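Local coordinates for protein tryptophan synthase alpha chain (Campylobacter jejuni, PDB 3THA) that probably cleaves indoleglycerol phosphate by a retro-aldol reaction to indole and glyceraldehyde 3-phosphate, as the alpha subunit of tryptophan synthase in the last step of tryptophan biosynthesis, at residues Q39-D43 and I246-F250; A50-P54 and A65-L69; L105-K110 and E136-I142; E184-Q188 and R216-V220. Where two conformers were deposited one is given. Numbering follows the deposited sequence.

All four contacts lie in one eight-stranded parallel TIM barrel. Contact 1 joins the loop before strand 44-48 to the end of helix 239-248, and contacts 2, 3 and 4 are nested in order within that span. Contact 2 folds the loop after strand 44-48 onto helix 60-70, contact 3 pairs helices 105-114 and 131-140, and contact 4 pairs helix 180-195 with the end of helix 212-217. Contacts 3 and 4, on opposite sides of the chain's centre, have centres about 34 Å apart. Contacts 1 and 4 touch through Phe-250 O and Arg-218 NH2 at 3.3 Å. Contacts 1, 3 and 4 tie the outer helical layer together, while contact 2 holds a beta-alpha loop near the predicted active site.

Contact 1: residues Q39-D43 and I246-F250; sequences QSPID and IEEIF
The segment 39-43 is an irregular connection, with Ser-40 extended (phi/psi -93/160), Pro-41 turned to -82/10 and Ile-42 extended again (-80/130); a weak bond from Ile-42 N to Ser-40 OG (3.5 Å) spans the turn. It faces the last part of helix 239-248, and the CA atoms come nearest at Pro-41 and Glu-247, 6.6 Å apart. Ile-246 (m, t) directs its CB toward the loop and brings CG2 to 3.5 Å from CD1 of Ile-42 (m, t), while its carbonyl O lies 3.8 Å from Pro-41 CG. Glu-247, chi1 and chi2 both t, lays its aliphatic part beside the proline, with CG 3.7 Å from Pro-41 CG. In this TIM barrel the outer helical layer closes on itself here: the last helix, 239-248, packs on the connection between helix 27-35 and strand 44-48, and Phe-33 of helix 27-35 touches both Ile-42 and Ile-246. Glu-248 and Ile-249 make no contact with the loop. At Phe-250 (-109/29, chi1 m) the aromatic side chain comes back toward it: CB is 4.0 Å from Pro-41 CG, and CE2 is 3.8 Å from Ile-42 CG1. The two segments bury 263 Å² together, and Asn-16 of strand 15-21 bonds to Pro-41 O.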
loop_
_atom_site.group_PDB
_atom_site.type_symbol
_atom_site.label_atom_id
_atom_site.label_comp_id
_atom_site.label_asym_id
_atom_site.label_seq_id
_atom_site.Cartn_x
_atom_site.Cartn_y
_atom_site.Cartn_z
ATOM N N GLN B 39 -28.820 3.546 7.836
ATOM C CA GLN B 39 -29.717 3.589 6.673
ATOM C C GLN B 39 -29.052 3.301 5.345
ATOM O O GLN B 39 -29.713 3.404 4.311
ATOM C CB GLN B 39 -30.450 4.920 6.551
ATOM C CG GLN B 39 -31.158 5.389 7.799
ATOM C CD GLN B 39 -30.577 6.729 8.219
ATOM O OE1 GLN B 39 -30.861 7.771 7.606
ATOM N NE2 GLN B 39 -29.702 6.698 9.236
ATOM N N SER B 40 -27.766 2.967 5.338
ATOM C CA SER B 40 -27.122 2.634 4.063
ATOM C C SER B 40 -27.194 1.128 3.869
ATOM O O SER B 40 -27.344 0.418 4.846
ATOM C CB SER B 40 -25.656 3.087 4.060
ATOM O OG SER B 40 -24.887 2.235 4.893
ATOM N N PRO B 41 -27.051 0.622 2.630
ATOM C CA PRO B 41 -27.179 -0.830 2.490
ATOM C C PRO B 41 -25.884 -1.608 2.850
ATOM O O PRO B 41 -25.797 -2.829 2.646
ATOM C CB PRO B 41 -27.554 -0.990 1.015
ATOM C CG PRO B 41 -26.837 0.129 0.337
ATOM C CD PRO B 41 -26.650 1.251 1.358
ATOM N N ILE B 42 -24.912 -0.919 3.432
ATOM C CA ILE B 42 -23.648 -1.533 3.876
ATOM C C ILE B 42 -23.825 -2.236 5.222
ATOM O O ILE B 42 -24.344 -1.643 6.181
ATOM C CB ILE B 42 -22.569 -0.462 4.019
ATOM C CG1 ILE B 42 -22.343 0.217 2.661
ATOM C CG2 ILE B 42 -21.294 -1.030 4.635
ATOM C CD1 ILE B 42 -21.589 1.536 2.751
ATOM N N ASP B 43 -23.369 -3.489 5.294
ATOM C CA ASP B 43 -23.543 -4.332 6.468
ATOM C C ASP B 43 -22.313 -4.253 7.372
ATOM O O ASP B 43 -22.437 -4.292 8.603
ATOM C CB ASP B 43 -23.763 -5.783 6.048
ATOM C CG ASP B 43 -25.005 -5.966 5.199
ATOM O OD1 ASP B 43 -26.055 -5.360 5.525
ATOM O OD2 ASP B 43 -24.946 -6.737 4.214
ATOM N N ILE B 246 -23.358 5.188 -3.244
ATOM C CA ILE B 246 -23.127 3.987 -2.472
ATOM C C ILE B 246 -24.352 3.085 -2.434
ATOM O O ILE B 246 -24.343 2.030 -1.804
ATOM C CB ILE B 246 -22.718 4.315 -1.040
ATOM C CG1 ILE B 246 -21.304 4.846 -1.001
ATOM C CG2 ILE B 246 -22.800 3.113 -0.179
ATOM C CD1 ILE B 246 -20.961 5.462 0.323
ATOM N N GLU B 247 -25.422 3.484 -3.082
ATOM C CA GLU B 247 -26.543 2.584 -3.122
ATOM C C GLU B 247 -26.783 2.176 -4.564
ATOM O O GLU B 247 -27.627 1.301 -4.871
ATOM C CB GLU B 247 -27.770 3.215 -2.468
ATOM C CG GLU B 247 -28.785 2.150 -2.058
ATOM C CD GLU B 247 -29.703 2.575 -0.935
ATOM O OE1 GLU B 247 -29.896 3.808 -0.754
ATOM O OE2 GLU B 247 -30.236 1.664 -0.246
ATOM N N GLU B 248 -26.021 2.840 -5.436
ATOM C CA GLU B 248 -25.921 2.471 -6.844
ATOM C C GLU B 248 -25.038 1.223 -6.878
ATOM O O GLU B 248 -25.316 0.247 -7.560
ATOM C CB GLU B 248 -25.280 3.611 -7.645
ATOM C CG GLU B 248 -25.488 3.553 -9.161
ATOM C CD GLU B 248 -25.652 4.962 -9.802
ATOM O OE1 GLU B 248 -25.320 5.999 -9.145
ATOM O OE2 GLU B 248 -26.134 5.038 -10.961
ATOM N N ILE B 249 -23.987 1.251 -6.090
ATOM C CA ILE B 249 -23.060 0.152 -6.068
ATOM C C ILE B 249 -23.703 -1.124 -5.506
ATOM O O ILE B 249 -23.464 -2.197 -6.031
ATOM C CB ILE B 249 -21.774 0.589 -5.396
ATOM C CG1 ILE B 249 -21.130 1.694 -6.249
ATOM C CG2 ILE B 249 -20.801 -0.592 -5.172
ATOM C CD1 ILE B 249 -19.993 2.467 -5.575
ATOM N N PHE B 250 -24.583 -1.024 -4.516
ATOM C CA PHE B 250 -25.088 -2.228 -3.841
ATOM C C PHE B 250 -26.549 -2.629 -4.107
ATOM O O PHE B 250 -27.169 -3.258 -3.251
ATOM C CB PHE B 250 -24.889 -2.112 -2.317
ATOM C CG PHE B 250 -23.446 -2.179 -1.853
ATOM C CD1 PHE B 250 -22.711 -3.377 -1.931
ATOM C CD2 PHE B 250 -22.842 -1.065 -1.287
ATOM C CE1 PHE B 250 -21.389 -3.441 -1.495
ATOM C CE2 PHE B 250 -21.530 -1.121 -0.829
ATOM C CZ PHE B 250 -20.794 -2.309 -0.931
#

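Contact 2: residues A50-P54 and A65-L69; sequences AYSDP and AKIAL
Leu-69 (m, t) inserts its isobutyl group into the bend of loop 50-54: CD2 lies 3.5 Å from Ala-50 O and 3.6 Å from Tyr-51 O, CD1 is 3.5 Å from Asp-53 N, and CG is 3.8 Å from Ala-50 CB. One turn earlier on helix 60-70, Ala-65 CB meets Pro-54 CG at 3.7 Å and Ala-50 CB at 3.6 Å; the alanine methyls let the backbones approach to 5.4 Å between the CA atoms of Ala-50 and Ala-65. The loop runs extended at Ala-50 (-131/130), turns at Tyr-51 (-113/-57) and extends again through Pro-54. Asp-53 (chi1 t) and Lys-66 (chi1 m, chi4 m) form a salt bridge, OD2 to NZ at 2.6 Å; Asp-53 OD1 bonds to Ser-149 of the second subunit, and Phe-206 of that subunit makes a cation-pi contact with Lys-66. This is a beta-alpha loop of a TIM barrel folded against its following helix, with the Lys-66 side chain about 8 Å from that of Asp-57, a predicted proton acceptor.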
loop_
_atom_site.group_PDB
_atom_site.type_symbol
_atom_site.label_atom_id
_atom_site.label_comp_id
_atom_site.label_asym_id
_atom_site.label_seq_id
_atom_site.Cartn_x
_atom_site.Cartn_y
_atom_site.Cartn_z
ATOM N N ALA B 50 -5.175 6.804 8.686
ATOM C CA ALA B 50 -3.835 7.158 8.146
ATOM C C ALA B 50 -2.856 7.500 9.317
ATOM O O ALA B 50 -3.231 8.246 10.210
ATOM C CB ALA B 50 -3.957 8.301 7.148
ATOM N N TYR B 51 -1.655 6.903 9.357
ATOM C CA TYR B 51 -0.663 7.256 10.414
ATOM C C TYR B 51 0.557 7.952 9.825
ATOM O O TYR B 51 0.895 9.059 10.251
ATOM C CB TYR B 51 -0.235 6.061 11.306
ATOM C CG TYR B 51 0.957 6.375 12.217
ATOM C CD1 TYR B 51 2.190 5.780 11.994
ATOM C CD2 TYR B 51 0.856 7.318 13.264
ATOM C CE1 TYR B 51 3.306 6.061 12.792
ATOM C CE2 TYR B 51 1.974 7.623 14.073
ATOM C CZ TYR B 51 3.202 6.977 13.828
ATOM O OH TYR B 51 4.336 7.232 14.588
ATOM N N SER B 52 1.213 7.268 8.882
ATOM C CA SER B 52 2.299 7.848 8.097
ATOM C C SER B 52 1.851 7.985 6.644
ATOM O O SER B 52 1.202 7.087 6.092
ATOM C CB SER B 52 3.571 6.991 8.188
ATOM O OG SER B 52 4.308 7.267 9.372
ATOM N N ASP B 53 2.200 9.110 6.027
ATOM C CA ASP B 53 1.774 9.353 4.650
ATOM C C ASP B 53 2.184 8.228 3.689
ATOM O O ASP B 53 3.352 7.880 3.613
ATOM C CB ASP B 53 2.259 10.702 4.144
ATOM C CG ASP B 53 1.685 11.047 2.785
ATOM O OD1 ASP B 53 1.811 12.221 2.333
ATOM O OD2 ASP B 53 1.094 10.131 2.167
ATOM N N PRO B 54 1.198 7.641 2.983
ATOM C CA PRO B 54 1.382 6.651 1.906
ATOM C C PRO B 54 2.412 6.978 0.844
ATOM O O PRO B 54 2.355 8.013 0.196
ATOM C CB PRO B 54 0.011 6.590 1.278
ATOM C CG PRO B 54 -0.892 6.730 2.504
ATOM C CD PRO B 54 -0.215 7.705 3.413
ATOM N N ALA B 65 -5.627 9.802 2.282
ATOM C CA ALA B 65 -4.833 9.707 3.499
ATOM C C ALA B 65 -3.943 10.945 3.747
ATOM O O ALA B 65 -3.813 11.383 4.900
ATOM C CB ALA B 65 -4.014 8.386 3.522
ATOM N N LYS B 66 -3.386 11.548 2.682
ATOM C CA LYS B 66 -2.643 12.788 2.849
ATOM C C LYS B 66 -3.622 13.836 3.292
ATOM O O LYS B 66 -3.355 14.636 4.210
ATOM C CB LYS B 66 -1.936 13.262 1.566
ATOM C CG LYS B 66 -1.155 12.202 0.778
ATOM C CD LYS B 66 -0.001 12.906 0.096
ATOM C CE LYS B 66 0.799 12.015 -0.857
ATOM N NZ LYS B 66 1.132 10.598 -0.422
ATOM N N ILE B 67 -4.778 13.837 2.645
ATOM C CA ILE B 67 -5.799 14.813 3.000
ATOM C C ILE B 67 -6.179 14.664 4.460
ATOM O O ILE B 67 -6.201 15.654 5.187
ATOM C CB ILE B 67 -7.012 14.759 2.084
ATOM C CG1 ILE B 67 -6.600 15.210 0.663
ATOM C CG2 ILE B 67 -8.069 15.720 2.594
ATOM C CD1 ILE B 67 -7.383 14.575 -0.505
ATOM N N ALA B 68 -6.433 13.430 4.914
ATOM C CA ALA B 68 -6.787 13.237 6.295
ATOM C C ALA B 68 -5.651 13.768 7.167
ATOM O O ALA B 68 -5.910 14.500 8.158
ATOM C CB ALA B 68 -7.028 11.763 6.585
ATOM N N LEU B 69 -4.411 13.403 6.794
ATOM C CA LEU B 69 -3.230 13.699 7.621
ATOM C C LEU B 69 -2.974 15.183 7.787
ATOM O O LEU B 69 -2.777 15.653 8.910
ATOM C CB LEU B 69 -1.946 13.004 7.122
ATOM C CG LEU B 69 -1.851 11.499 7.330
ATOM C CD1 LEU B 69 -0.668 10.976 6.493
ATOM C CD2 LEU B 69 -1.725 11.134 8.808
#

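Contact 3: residues L105-K110 and E136-I142; sequences LEKFVK and ECERYNI
Helices 105-110 and 136-140 run roughly side by side, crossing at -38° with their axes 9.5 Å apart, and Glu-106/Glu-136 (CA atoms 5.9 Å apart) and Lys-110/Tyr-140 (6.4 Å) set the register. Val-109 (t) lies between them, its CG1 3.8 Å from Tyr-140 CD1 and 4.3 Å from Ile-142 CG1. Lys-110 CB covers one face of the Tyr-140 ring as a CH-pi contact, 4.0 Å from the centroid. Among the polar groups, Arg-139 NH1 is paired firmly within its own helix, 2.6 Å from Glu-136 OE2 and 3.0 Å from Glu-136 OE1. Glu-106 OE2 receives a weak bond from Tyr-140 OH (3.4 Å) and only a long, out-of-plane charge contact from Arg-139 NH1 (3.8 Å). A Schellman motif at Asn-141 (58/51) ends the second helix, with Ile-142 N bonded to Cys-137 O at 3.1 Å. Because Glu-106 OE2 and Glu-136 OE1 approach to 3.2 Å, Arg-139 probably offsets their like charges in a three-residue network between neighbouring barrel helices.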
loop_
_atom_site.group_PDB
_atom_site.type_symbol
_atom_site.label_atom_id
_atom_site.label_comp_id
_atom_site.label_asym_id
_atom_site.label_seq_id
_atom_site.Cartn_x
_atom_site.Cartn_y
_atom_site.Cartn_z
ATOM N N LEU B 105 0.483 -2.080 21.347
ATOM C CA LEU B 105 -0.388 -3.146 20.848
ATOM C C LEU B 105 -1.647 -3.427 21.690
ATOM O O LEU B 105 -2.799 -3.458 21.173
ATOM C CB LEU B 105 0.401 -4.417 20.711
ATOM C CG LEU B 105 0.833 -4.969 19.362
ATOM C CD1 LEU B 105 1.648 -3.967 18.501
ATOM C CD2 LEU B 105 1.654 -6.218 19.688
ATOM N N GLU B 106 -1.405 -3.628 22.981
ATOM C CA GLU B 106 -2.451 -3.783 23.960
ATOM C C GLU B 106 -3.371 -2.553 24.019
ATOM O O GLU B 106 -4.593 -2.690 23.862
ATOM C CB GLU B 106 -1.813 -4.088 25.327
ATOM C CG GLU B 106 -2.746 -4.071 26.478
ATOM C CD GLU B 106 -2.285 -5.005 27.571
ATOM O OE1 GLU B 106 -1.481 -4.574 28.446
ATOM O OE2 GLU B 106 -2.741 -6.176 27.549
ATOM N N LYS B 107 -2.800 -1.367 24.255
ATOM C CA LYS B 107 -3.603 -0.139 24.354
ATOM C C LYS B 107 -4.593 0.002 23.167
ATOM O O LYS B 107 -5.776 0.342 23.335
ATOM C CB LYS B 107 -2.683 1.105 24.424
ATOM C CG LYS B 107 -2.337 1.634 25.811
ATOM C CD LYS B 107 -1.389 0.714 26.607
ATOM C CE LYS B 107 -1.306 1.123 28.107
ATOM N NZ LYS B 107 -0.570 0.127 28.977
ATOM N N PHE B 108 -4.069 -0.248 21.964
ATOM C CA PHE B 108 -4.840 -0.152 20.726
ATOM C C PHE B 108 -6.063 -1.087 20.686
ATOM O O PHE B 108 -7.198 -0.666 20.354
ATOM C CB PHE B 108 -3.939 -0.456 19.523
ATOM C CG PHE B 108 -4.599 -0.173 18.223
ATOM C CD1 PHE B 108 -5.183 -1.193 17.500
ATOM C CD2 PHE B 108 -4.709 1.155 17.750
ATOM C CE1 PHE B 108 -5.828 -0.916 16.301
ATOM C CE2 PHE B 108 -5.343 1.428 16.563
ATOM C CZ PHE B 108 -5.914 0.395 15.837
ATOM N N VAL B 109 -5.804 -2.352 20.992
ATOM C CA VAL B 109 -6.779 -3.404 20.812
ATOM C C VAL B 109 -7.913 -3.237 21.794
ATOM O O VAL B 109 -9.063 -3.346 21.411
ATOM C CB VAL B 109 -6.152 -4.827 20.924
ATOM C CG1 VAL B 109 -7.217 -5.911 20.712
ATOM C CG2 VAL B 109 -5.035 -4.997 19.917
ATOM N N LYS B 110 -7.581 -2.966 23.053
ATOM C CA LYS B 110 -8.573 -2.690 24.085
ATOM C C LYS B 110 -9.432 -1.485 23.683
ATOM O O LYS B 110 -10.659 -1.541 23.728
ATOM C CB LYS B 110 -7.863 -2.442 25.420
ATOM C CG LYS B 110 -8.729 -1.826 26.509
ATOM C CD LYS B 110 -8.022 -1.982 27.847
ATOM C CE LYS B 110 -8.724 -1.242 28.979
ATOM N NZ LYS B 110 -8.376 -1.863 30.312
ATOM N N GLU B 136 -2.919 -10.257 21.664
ATOM C CA GLU B 136 -3.845 -9.251 22.144
ATOM C C GLU B 136 -5.234 -9.410 21.550
ATOM O O GLU B 136 -6.190 -9.201 22.245
ATOM C CB GLU B 136 -3.320 -7.848 21.925
ATOM C CG GLU B 136 -1.978 -7.635 22.547
ATOM C CD GLU B 136 -1.999 -7.891 24.024
ATOM O OE1 GLU B 136 -2.977 -7.480 24.683
ATOM O OE2 GLU B 136 -1.044 -8.507 24.533
ATOM N N CYS B 137 -5.367 -9.785 20.283
ATOM C CA CYS B 137 -6.723 -9.976 19.751
ATOM C C CYS B 137 -7.482 -11.130 20.454
ATOM O O CYS B 137 -8.618 -10.921 20.864
ATOM C CB CYS B 137 -6.769 -10.130 18.235
ATOM S SG CYS B 137 -6.173 -8.696 17.266
ATOM N N GLU B 138 -6.891 -12.321 20.595
ATOM C CA GLU B 138 -7.550 -13.376 21.408
ATOM C C GLU B 138 -7.985 -12.773 22.741
ATOM O O GLU B 138 -9.126 -12.948 23.179
ATOM C CB GLU B 138 -6.621 -14.555 21.746
ATOM C CG GLU B 138 -6.210 -15.501 20.626
ATOM C CD GLU B 138 -5.134 -16.529 21.112
ATOM O OE1 GLU B 138 -5.254 -17.085 22.251
ATOM O OE2 GLU B 138 -4.160 -16.771 20.358
ATOM N N ARG B 139 -7.059 -12.056 23.377
ATOM C CA ARG B 139 -7.269 -11.503 24.724
ATOM C C ARG B 139 -8.527 -10.626 24.863
ATOM O O ARG B 139 -9.158 -10.642 25.915
ATOM C CB ARG B 139 -6.016 -10.741 25.203
ATOM C CG ARG B 139 -6.212 -9.962 26.517
ATOM C CD ARG B 139 -4.955 -9.237 27.008
ATOM N NE ARG B 139 -4.102 -10.170 27.736
ATOM C CZ ARG B 139 -2.844 -10.443 27.411
ATOM N NH1 ARG B 139 -2.257 -9.815 26.396
ATOM N NH2 ARG B 139 -2.159 -11.319 28.128
ATOM N N TYR B 140 -8.869 -9.851 23.830
ATOM C CA TYR B 140 -10.024 -8.941 23.891
ATOM C C TYR B 140 -11.188 -9.351 22.985
ATOM O O TYR B 140 -12.138 -8.585 22.795
ATOM C CB TYR B 140 -9.586 -7.507 23.580
ATOM C CG TYR B 140 -8.666 -6.922 24.624
ATOM C CD1 TYR B 140 -7.285 -6.888 24.415
ATOM C CD2 TYR B 140 -9.173 -6.415 25.833
ATOM C CE1 TYR B 140 -6.415 -6.344 25.373
ATOM C CE2 TYR B 140 -8.319 -5.882 26.813
ATOM C CZ TYR B 140 -6.936 -5.852 26.579
ATOM O OH TYR B 140 -6.067 -5.327 27.529
ATOM N N ASN B 141 -11.108 -10.567 22.444
ATOM C CA ASN B 141 -12.129 -11.092 21.545
ATOM C C ASN B 141 -12.349 -10.214 20.311
ATOM O O ASN B 141 -13.468 -9.808 19.994
ATOM C CB ASN B 141 -13.442 -11.303 22.296
ATOM C CG ASN B 141 -13.512 -12.645 22.997
ATOM O OD1 ASN B 141 -12.737 -13.572 22.730
ATOM N ND2 ASN B 141 -14.479 -12.769 23.873
ATOM N N ILE B 142 -11.239 -9.896 19.656
ATOM C CA ILE B 142 -11.213 -9.151 18.417
ATOM C C ILE B 142 -10.579 -10.122 17.454
ATOM O O ILE B 142 -9.608 -10.808 17.778
ATOM C CB ILE B 142 -10.341 -7.893 18.547
ATOM C CG1 ILE B 142 -11.122 -6.771 19.203
ATOM C CG2 ILE B 142 -9.925 -7.407 17.218
ATOM C CD1 ILE B 142 -11.832 -5.872 18.215
#

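Contact 4: residues E184-Q188 and R216-V220; sequences EAILQ and RMRKV
Apolar contacts fill the middle of the interface between helix 184-188 and the end of helix 212-217. Leu-187 (m, t), its CB toward the partner, places CB 4.0 Å from Val-220 CG1 and CD1 4.1 Å from CE of selenomethionine Met-217 (m, m, t). Val-220 (chi1 t) is the residue of 216-220 most covered by the helix, with 72 Å² buried; its CA is 5.5 Å from Gln-188 CA, the closest CA pair, and 4.2 Å from Gln-188 CG. In the barrel these are neighbouring outer helices, preceding strands 202-205 and 223-226, and Leu-187, Met-217 and Val-220 all rest on Val-204 of strand 202-205. Charged contacts mark one border. Glu-184 (t, t) stretches to put OE2 3.0 Å from Arg-216 CD, with a long salt bridge of 3.8 Å from that OE2 to Arg-216 NE; the same arginine (chi1 p) pairs with Asp-213. At the other end, a weak hydrogen bond runs from Gln-188 NE2 to Lys-219 O (3.2 Å, angle 121°). Backbone bonds shape the second segment as it leaves the helix: Lys-219 N to Arg-216 O at 3.0 Å and Val-220 N to Met-217 O at 3.1 Å. The buried area is 311 Å².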
loop_
_atom_site.group_PDB
_atom_site.type_symbol
_atom_site.label_atom_id
_atom_site.label_comp_id
_atom_site.label_asym_id
_atom_site.label_seq_id
_atom_site.Cartn_x
_atom_site.Cartn_y
_atom_site.Cartn_z
ATOM N N GLU B 184 -13.498 -15.830 -12.795
ATOM C CA GLU B 184 -14.683 -16.055 -11.969
ATOM C C GLU B 184 -14.755 -17.496 -11.435
ATOM O O GLU B 184 -14.612 -17.702 -10.239
ATOM C CB GLU B 184 -15.943 -15.696 -12.723
ATOM C CG GLU B 184 -17.178 -15.749 -11.869
ATOM C CD GLU B 184 -18.375 -15.106 -12.552
ATOM O OE1 GLU B 184 -19.365 -15.826 -12.800
ATOM O OE2 GLU B 184 -18.326 -13.886 -12.850
ATOM N N ALA B 185 -14.941 -18.489 -12.314
ATOM C CA ALA B 185 -14.941 -19.927 -11.914
ATOM C C ALA B 185 -13.746 -20.395 -11.045
ATOM O O ALA B 185 -13.901 -21.214 -10.130
ATOM C CB ALA B 185 -15.104 -20.834 -13.141
ATOM N N ILE B 186 -12.560 -19.866 -11.320
ATOM C CA ILE B 186 -11.413 -20.124 -10.469
ATOM C C ILE B 186 -11.713 -19.785 -9.009
ATOM O O ILE B 186 -11.358 -20.554 -8.094
ATOM C CB ILE B 186 -10.206 -19.324 -10.925
ATOM C CG1 ILE B 186 -9.883 -19.679 -12.376
ATOM C CG2 ILE B 186 -9.032 -19.583 -10.003
ATOM C CD1 ILE B 186 -8.673 -18.987 -12.952
ATOM N N LEU B 187 -12.376 -18.646 -8.811
ATOM C CA LEU B 187 -12.710 -18.138 -7.484
ATOM C C LEU B 187 -13.665 -19.057 -6.753
ATOM O O LEU B 187 -13.465 -19.367 -5.573
ATOM C CB LEU B 187 -13.337 -16.725 -7.567
ATOM C CG LEU B 187 -12.370 -15.545 -7.599
ATOM C CD1 LEU B 187 -12.988 -14.409 -8.394
ATOM C CD2 LEU B 187 -11.998 -15.090 -6.189
ATOM N N GLN B 188 -14.715 -19.473 -7.444
ATOM C CA GLN B 188 -15.617 -20.461 -6.895
ATOM C C GLN B 188 -14.900 -21.759 -6.513
ATOM O O GLN B 188 -15.330 -22.447 -5.568
ATOM C CB GLN B 188 -16.759 -20.732 -7.866
ATOM C CG GLN B 188 -17.939 -19.777 -7.704
ATOM C CD GLN B 188 -19.027 -20.009 -8.734
ATOM O OE1 GLN B 188 -18.756 -20.191 -9.924
ATOM N NE2 GLN B 188 -20.266 -19.996 -8.283
ATOM N N ARG B 216 -22.356 -10.109 -9.487
ATOM C CA ARG B 216 -21.740 -11.361 -9.917
ATOM C C ARG B 216 -20.866 -11.982 -8.822
ATOM O O ARG B 216 -20.960 -13.173 -8.534
ATOM C CB ARG B 216 -20.994 -11.206 -11.255
ATOM C CG ARG B 216 -19.610 -10.572 -11.198
ATOM C CD ARG B 216 -18.794 -10.956 -12.442
ATOM N NE ARG B 216 -19.270 -10.310 -13.668
ATOM C CZ ARG B 216 -18.589 -9.374 -14.325
ATOM N NH1 ARG B 216 -17.384 -8.992 -13.891
ATOM N NH2 ARG B 216 -19.104 -8.822 -15.417
HETATM N N MSE B 217 -20.043 -11.154 -8.196
HETATM C CA MSE B 217 -19.292 -11.569 -7.026
HETATM C C MSE B 217 -20.222 -12.089 -5.932
HETATM O O MSE B 217 -19.788 -12.857 -5.062
HETATM C CB MSE B 217 -18.466 -10.401 -6.500
HETATM C CG MSE B 217 -17.261 -10.063 -7.352
HETATM SE SE MSE B 217 -15.886 -11.479 -7.298
HETATM C CE MSE B 217 -14.714 -10.735 -8.695
ATOM N N ARG B 218 -21.494 -11.675 -5.989
ATOM C CA ARG B 218 -22.503 -12.099 -5.016
ATOM C C ARG B 218 -22.832 -13.586 -5.077
ATOM O O ARG B 218 -23.325 -14.147 -4.098
ATOM C CB ARG B 218 -23.796 -11.294 -5.156
ATOM C CG ARG B 218 -23.789 -9.954 -4.425
ATOM C CD ARG B 218 -25.187 -9.318 -4.345
ATOM N NE ARG B 218 -25.131 -8.161 -3.463
ATOM C CZ ARG B 218 -25.482 -6.922 -3.783
ATOM N NH1 ARG B 218 -25.996 -6.628 -4.982
ATOM N NH2 ARG B 218 -25.329 -5.978 -2.864
ATOM N N LYS B 219 -22.564 -14.227 -6.210
ATOM C CA LYS B 219 -22.784 -15.673 -6.290
ATOM C C LYS B 219 -21.498 -16.466 -6.154
ATOM O O LYS B 219 -21.445 -17.650 -6.480
ATOM C CB LYS B 219 -23.560 -16.085 -7.553
ATOM C CG LYS B 219 -23.249 -15.320 -8.833
ATOM C CD LYS B 219 -24.572 -14.924 -9.484
ATOM C CE LYS B 219 -24.393 -14.039 -10.705
ATOM N NZ LYS B 219 -25.654 -13.273 -11.021
ATOM N N VAL B 220 -20.464 -15.803 -5.661
ATOM C CA VAL B 220 -19.165 -16.431 -5.563
ATOM C C VAL B 220 -19.006 -16.911 -4.137
ATOM O O VAL B 220 -18.639 -18.052 -3.915
ATOM C CB VAL B 220 -18.044 -15.458 -5.992
ATOM C CG1 VAL B 220 -16.694 -15.922 -5.505
ATOM C CG2 VAL B 220 -18.044 -15.299 -7.504
#